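PDB 3CGX: putative nucleotide-diphospho-sugar transferase from Desulfovibrio desulfuricans subsp. desulfuricans, which is of unproven function but is probably a transferase that uses a nucleotide-diphospho-sugar. Local coordinates for residues N190-V195 with N199-T204; T21-V26 with D30-L35. One frame throughout, in Å; residues are numbered along the deposited sequence.

Overall arrangement
Contact 2 comes first along the chain and is complete before contact 1 begins. It packs helix 21-27 against helix 29-47, just after the first strand, 5-11, of the mixed sheet. Contact 1 joins the loop after edge strand 183-185 to helix 195-204. Their centres lie about 13 Å apart on the same side of the chain's centre, and they touch: Val195 packs on Leu23 and Val26, and Thr194 on Arg22. Helix 195-204 thereby bridges the two, since its Leu198 also meets Leu23 and Leu35. The late part of the chain is thus folded back onto its early helices, beside a GT-A-type core.

Contact 1: residues N190-V195 with N199-T204; sequences NDVDTV and NVLYRT
Asn199 is tied to Val195 by its backbone N, which donates to Val195 O at 2.9 Å with an N-H...O angle of 157°; the donor is tilted from the carbonyl plane. Outward along the Asn199 side chain, CB rests 3.5 Å from the same Val195 O. CG stands anti to the backbone N (chi1 180°) and carries the amide away from residues 190-195. At the tip, OD1 receives Arg203 NH1 at 2.9 Å on a lone pair, within both the carbonyl and the guanidinium planes. ND2 turns to Ile226 O and Asp230 OD1, so both ends of the buried amide are engaged and its rotation is fixed. The Val195 bond belongs to the first turn of helix 195-204. Thr194 is its N-cap, and the return bond from Thr194 N to Asp197 OD2 is consistent with a capping box. Earlier in the loop, Val192 CG2 meets Leu201 CD2 at 4.0 Å, the two side chains crossing at about a right angle. CG2 lies beside the Val192 backbone N, the other methyl being anti to it. Val192 O accepts a bond from Lys20 NZ, while Leu219 of helix 214-221 also packs on Leu201.

Contact 2: residues T21-V26 with D30-L35; sequences TRLGEV and DKAAML
Leu35 N donates to Lys31 O at 2.9 Å, a backbone bond that holds the helical turn presenting Ala32 and Leu35 to Leu23 and Gly24. Between the two segments the contact is apolar and close. The methyl of Ala32 points toward the facing helix and lies directly against main chain: its CB is 3.5 Å from Gly24 N and 3.7 Å from Gly24 CA. With no side chain on Gly24 to hold the backbones apart, the CA atoms of Gly24 and Ala32 come within 5.0 Å. On one flank of this point Leu23 reaches past the methyl, its CG 4.0 Å from Ala32 CB. The motif is a pair of consecutive helices, 21-27 and 29-47, joined by a very short turn; the axes of the two segments approach to 8.1 Å and run at 132° to each other, closer to antiparallel than parallel. Beyond Ala32, Leu23 CD2 touches Leu35 CD1 at 4.1 Å, and the two leucines cross nearly perpendicularly. They arrive by different torsions: CG of Leu23 is anti to its own N (chi1 172°), whereas in Leu35 it is anti to the carbonyl carbon (chi1 -75°). Leu198 of helix 195-204 packs on both leucines, and Leu218 and Leu219 of helix 214-221 add to the apolar surroundings of Leu35.

Contact 1: residues N190-V195 with N199-T204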
loop_
_atom_site.group_PDB
_atom_site.type_symbol
_atom_site.label_atom_id
_atom_site.label_comp_id
_atom_site.label_asym_id
_atom_site.label_seq_id
_atom_site.Cartn_x
_atom_site.Cartn_y
_atom_site.Cartn_z
ATOM N N ASN A 190 -10.402 1.656 3.395
ATOM C CA ASN A 190 -10.022 3.100 3.554
ATOM C C ASN A 190 -8.549 3.334 3.799
ATOM O O ASN A 190 -7.957 2.789 4.722
ATOM C CB ASN A 190 -10.799 3.793 4.689
ATOM C CG ASN A 190 -10.808 5.371 4.576
ATOM O OD1 ASN A 190 -10.954 5.966 3.478
ATOM N ND2 ASN A 190 -10.708 6.033 5.727
ATOM N N ASP A 191 -7.979 4.170 2.944
ATOM C CA ASP A 191 -6.634 4.712 3.115
ATOM C C ASP A 191 -6.744 5.719 4.251
ATOM O O ASP A 191 -7.732 6.459 4.336
ATOM C CB ASP A 191 -6.108 5.450 1.861
ATOM C CG ASP A 191 -5.824 4.503 0.640
ATOM O OD1 ASP A 191 -4.918 3.648 0.694
ATOM O OD2 ASP A 191 -6.483 4.659 -0.405
ATOM N N VAL A 192 -5.727 5.780 5.099
ATOM C CA VAL A 192 -5.733 6.718 6.202
ATOM C C VAL A 192 -4.895 7.945 5.806
ATOM O O VAL A 192 -3.667 7.895 5.772
ATOM C CB VAL A 192 -5.269 6.061 7.542
ATOM C CG1 VAL A 192 -5.280 7.115 8.677
ATOM C CG2 VAL A 192 -6.149 4.834 7.899
ATOM N N ASP A 193 -5.605 9.009 5.455
ATOM C CA ASP A 193 -5.032 10.279 4.954
ATOM C C ASP A 193 -5.246 11.444 5.939
ATOM O O ASP A 193 -4.345 12.192 6.207
ATOM C CB ASP A 193 -5.684 10.631 3.610
ATOM C CG ASP A 193 -5.179 11.982 2.993
ATOM O OD1 ASP A 193 -3.947 12.254 3.067
ATOM O OD2 ASP A 193 -6.025 12.741 2.388
ATOM N N THR A 194 -6.463 11.588 6.433
ATOM C CA THR A 194 -6.849 12.749 7.234
ATOM C C THR A 194 -7.061 12.369 8.690
ATOM O O THR A 194 -7.114 11.196 9.027
ATOM C CB THR A 194 -8.156 13.382 6.733
ATOM O OG1 THR A 194 -9.251 12.506 7.056
ATOM C CG2 THR A 194 -8.137 13.704 5.182
ATOM N N VAL A 195 -7.220 13.378 9.549
ATOM C CA VAL A 195 -7.462 13.104 10.960
ATOM C C VAL A 195 -8.804 12.360 11.116
ATOM O O VAL A 195 -8.992 11.554 12.040
ATOM C CB VAL A 195 -7.406 14.390 11.833
ATOM C CG1 VAL A 195 -8.630 15.360 11.572
ATOM C CG2 VAL A 195 -7.297 13.971 13.340
ATOM N N ASN A 199 -9.333 8.907 13.060
ATOM C CA ASN A 199 -10.367 8.718 14.078
ATOM C C ASN A 199 -11.182 7.431 13.844
ATOM O O ASN A 199 -11.448 6.656 14.786
ATOM C CB ASN A 199 -11.275 9.933 14.123
ATOM C CG ASN A 199 -12.377 9.810 15.140
ATOM O OD1 ASN A 199 -13.443 9.290 14.814
ATOM N ND2 ASN A 199 -12.185 10.395 16.345
ATOM N N VAL A 200 -11.550 7.191 12.593
ATOM C CA VAL A 200 -12.309 5.967 12.230
ATOM C C VAL A 200 -11.435 4.735 12.408
ATOM O O VAL A 200 -11.905 3.720 12.972
ATOM C CB VAL A 200 -12.843 6.017 10.780
ATOM C CG1 VAL A 200 -13.467 4.654 10.379
ATOM C CG2 VAL A 200 -13.798 7.211 10.588
ATOM N N LEU A 201 -10.174 4.830 11.989
ATOM C CA LEU A 201 -9.217 3.718 12.138
ATOM C C LEU A 201 -9.191 3.301 13.607
ATOM O O LEU A 201 -9.262 2.107 13.958
ATOM C CB LEU A 201 -7.794 4.072 11.689
ATOM C CG LEU A 201 -6.639 3.057 11.849
ATOM C CD1 LEU A 201 -6.781 1.820 10.911
ATOM C CD2 LEU A 201 -5.241 3.725 11.624
ATOM N N TYR A 202 -9.089 4.310 14.460
ATOM C CA TYR A 202 -8.988 4.126 15.928
ATOM C C TYR A 202 -10.250 3.540 16.522
ATOM O O TYR A 202 -10.212 2.546 17.247
ATOM C CB TYR A 202 -8.675 5.481 16.617
ATOM C CG TYR A 202 -8.477 5.429 18.144
ATOM C CD1 TYR A 202 -7.653 4.458 18.730
ATOM C CD2 TYR A 202 -9.063 6.373 18.971
ATOM C CE1 TYR A 202 -7.451 4.427 20.104
ATOM C CE2 TYR A 202 -8.867 6.349 20.347
ATOM C CZ TYR A 202 -8.063 5.357 20.892
ATOM O OH TYR A 202 -7.857 5.357 22.227
ATOM N N ARG A 203 -11.389 4.104 16.171
ATOM C CA ARG A 203 -12.603 3.736 16.865
ATOM C C ARG A 203 -13.215 2.412 16.398
ATOM O O ARG A 203 -13.923 1.766 17.161
ATOM C CB ARG A 203 -13.600 4.841 16.773
ATOM C CG ARG A 203 -13.150 6.064 17.615
ATOM C CD ARG A 203 -13.866 7.277 17.209
ATOM N NE ARG A 203 -15.230 7.223 17.638
ATOM C CZ ARG A 203 -16.211 7.898 17.044
ATOM N NH1 ARG A 203 -15.980 8.665 15.970
ATOM N NH2 ARG A 203 -17.425 7.807 17.519
ATOM N N THR A 204 -12.928 2.015 15.175
ATOM C CA THR A 204 -13.470 0.761 14.630
ATOM C C THR A 204 -12.550 -0.444 14.835
ATOM O O THR A 204 -12.932 -1.576 14.549
ATOM C CB THR A 204 -13.786 0.922 13.126
ATOM O OG1 THR A 204 -12.562 1.126 12.388
ATOM C CG2 THR A 204 -14.784 2.098 12.903
#

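Contact 2: residues T21-V26 with D30-L35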
loop_
_atom_site.group_PDB
_atom_site.type_symbol
_atom_site.label_atom_id
_atom_site.label_comp_id
_atom_site.label_asym_id
_atom_site.label_seq_id
_atom_site.Cartn_x
_atom_site.Cartn_y
_atom_site.Cartn_z
ATOM N N THR A 21 1.100 15.057 5.223
ATOM C CA THR A 21 1.032 16.470 5.574
ATOM C C THR A 21 -0.383 16.970 5.891
ATOM O O THR A 21 -0.567 17.872 6.709
ATOM C CB THR A 21 1.687 17.348 4.491
ATOM O OG1 THR A 21 1.026 17.113 3.249
ATOM C CG2 THR A 21 3.208 17.059 4.435
ATOM N N ARG A 22 -1.383 16.390 5.262
ATOM C CA ARG A 22 -2.762 16.748 5.575
ATOM C C ARG A 22 -3.156 16.336 7.042
ATOM O O ARG A 22 -3.816 17.099 7.780
ATOM C CB ARG A 22 -3.698 16.090 4.577
ATOM C CG ARG A 22 -5.123 16.225 4.955
ATOM C CD ARG A 22 -5.718 17.453 4.443
ATOM N NE ARG A 22 -7.151 17.536 4.701
ATOM C CZ ARG A 22 -8.084 16.968 3.948
ATOM N NH1 ARG A 22 -7.755 16.220 2.889
ATOM N NH2 ARG A 22 -9.352 17.117 4.269
ATOM N N LEU A 23 -2.735 15.141 7.447
ATOM C CA LEU A 23 -2.881 14.694 8.830
ATOM C C LEU A 23 -2.039 15.618 9.745
ATOM O O LEU A 23 -2.496 16.067 10.801
ATOM C CB LEU A 23 -2.496 13.208 8.937
ATOM C CG LEU A 23 -2.396 12.585 10.312
ATOM C CD1 LEU A 23 -3.785 12.638 11.024
ATOM C CD2 LEU A 23 -1.922 11.178 10.200
ATOM N N GLY A 24 -0.820 15.957 9.309
ATOM C CA GLY A 24 0.061 16.869 10.050
ATOM C C GLY A 24 -0.479 18.257 10.351
ATOM O O GLY A 24 -0.089 18.874 11.337
ATOM N N GLU A 25 -1.364 18.753 9.496
ATOM C CA GLU A 25 -2.009 20.087 9.686
ATOM C C GLU A 25 -2.774 20.130 10.987
ATOM O O GLU A 25 -2.902 21.178 11.636
ATOM C CB GLU A 25 -2.964 20.405 8.500
ATOM C CG GLU A 25 -2.203 20.941 7.296
ATOM C CD GLU A 25 -3.044 21.131 6.052
ATOM O OE1 GLU A 25 -3.358 20.142 5.356
ATOM O OE2 GLU A 25 -3.339 22.285 5.725
ATOM N N VAL A 26 -3.210 18.962 11.414
ATOM C CA VAL A 26 -3.993 18.812 12.658
ATOM C C VAL A 26 -3.163 18.292 13.823
ATOM O O VAL A 26 -3.156 18.907 14.875
ATOM C CB VAL A 26 -5.243 17.893 12.459
ATOM C CG1 VAL A 26 -5.905 17.546 13.777
ATOM C CG2 VAL A 26 -6.246 18.573 11.520
ATOM N N ASP A 30 5.506 16.056 12.919
ATOM C CA ASP A 30 6.306 14.982 13.532
ATOM C C ASP A 30 5.437 13.767 13.872
ATOM O O ASP A 30 5.832 12.623 13.621
ATOM C CB ASP A 30 7.038 15.421 14.804
ATOM C CG ASP A 30 8.206 16.381 14.524
ATOM O OD1 ASP A 30 8.606 16.559 13.364
ATOM O OD2 ASP A 30 8.725 16.982 15.484
ATOM N N LYS A 31 4.288 14.020 14.487
ATOM C CA LYS A 31 3.375 12.936 14.880
ATOM C C LYS A 31 2.772 12.219 13.665
ATOM O O LYS A 31 2.586 10.996 13.721
ATOM C CB LYS A 31 2.260 13.478 15.783
ATOM C CG LYS A 31 1.369 12.408 16.429
ATOM C CD LYS A 31 0.626 12.941 17.594
ATOM C CE LYS A 31 1.562 13.127 18.762
ATOM N NZ LYS A 31 0.870 13.769 19.852
ATOM N N ALA A 32 2.441 12.988 12.610
ATOM C CA ALA A 32 1.861 12.411 11.377
ATOM C C ALA A 32 2.887 11.457 10.778
ATOM O O ALA A 32 2.539 10.345 10.355
ATOM C CB ALA A 32 1.482 13.489 10.353
ATOM N N ALA A 33 4.153 11.871 10.776
ATOM C CA ALA A 33 5.232 11.022 10.245
ATOM C C ALA A 33 5.520 9.794 11.139
ATOM O O ALA A 33 5.780 8.695 10.614
ATOM C CB ALA A 33 6.517 11.834 9.974
HETATM N N MSE A 34 5.383 9.931 12.457
HETATM C CA MSE A 34 5.602 8.828 13.384
HETATM C C MSE A 34 4.499 7.791 13.188
HETATM O O MSE A 34 4.757 6.570 13.163
HETATM C CB MSE A 34 5.624 9.310 14.856
HETATM C CG MSE A 34 5.787 8.233 15.837
HETATM SE SE MSE A 34 7.586 7.399 15.714
HETATM C CE MSE A 34 8.664 9.016 15.330
ATOM N N LEU A 35 3.276 8.275 13.019
ATOM C CA LEU A 35 2.136 7.377 12.751
ATOM C C LEU A 35 2.369 6.572 11.477
ATOM O O LEU A 35 2.199 5.339 11.461
ATOM C CB LEU A 35 0.809 8.122 12.696
ATOM C CG LEU A 35 0.247 8.570 14.024
ATOM C CD1 LEU A 35 -0.734 9.743 13.829
ATOM C CD2 LEU A 35 -0.423 7.317 14.775
#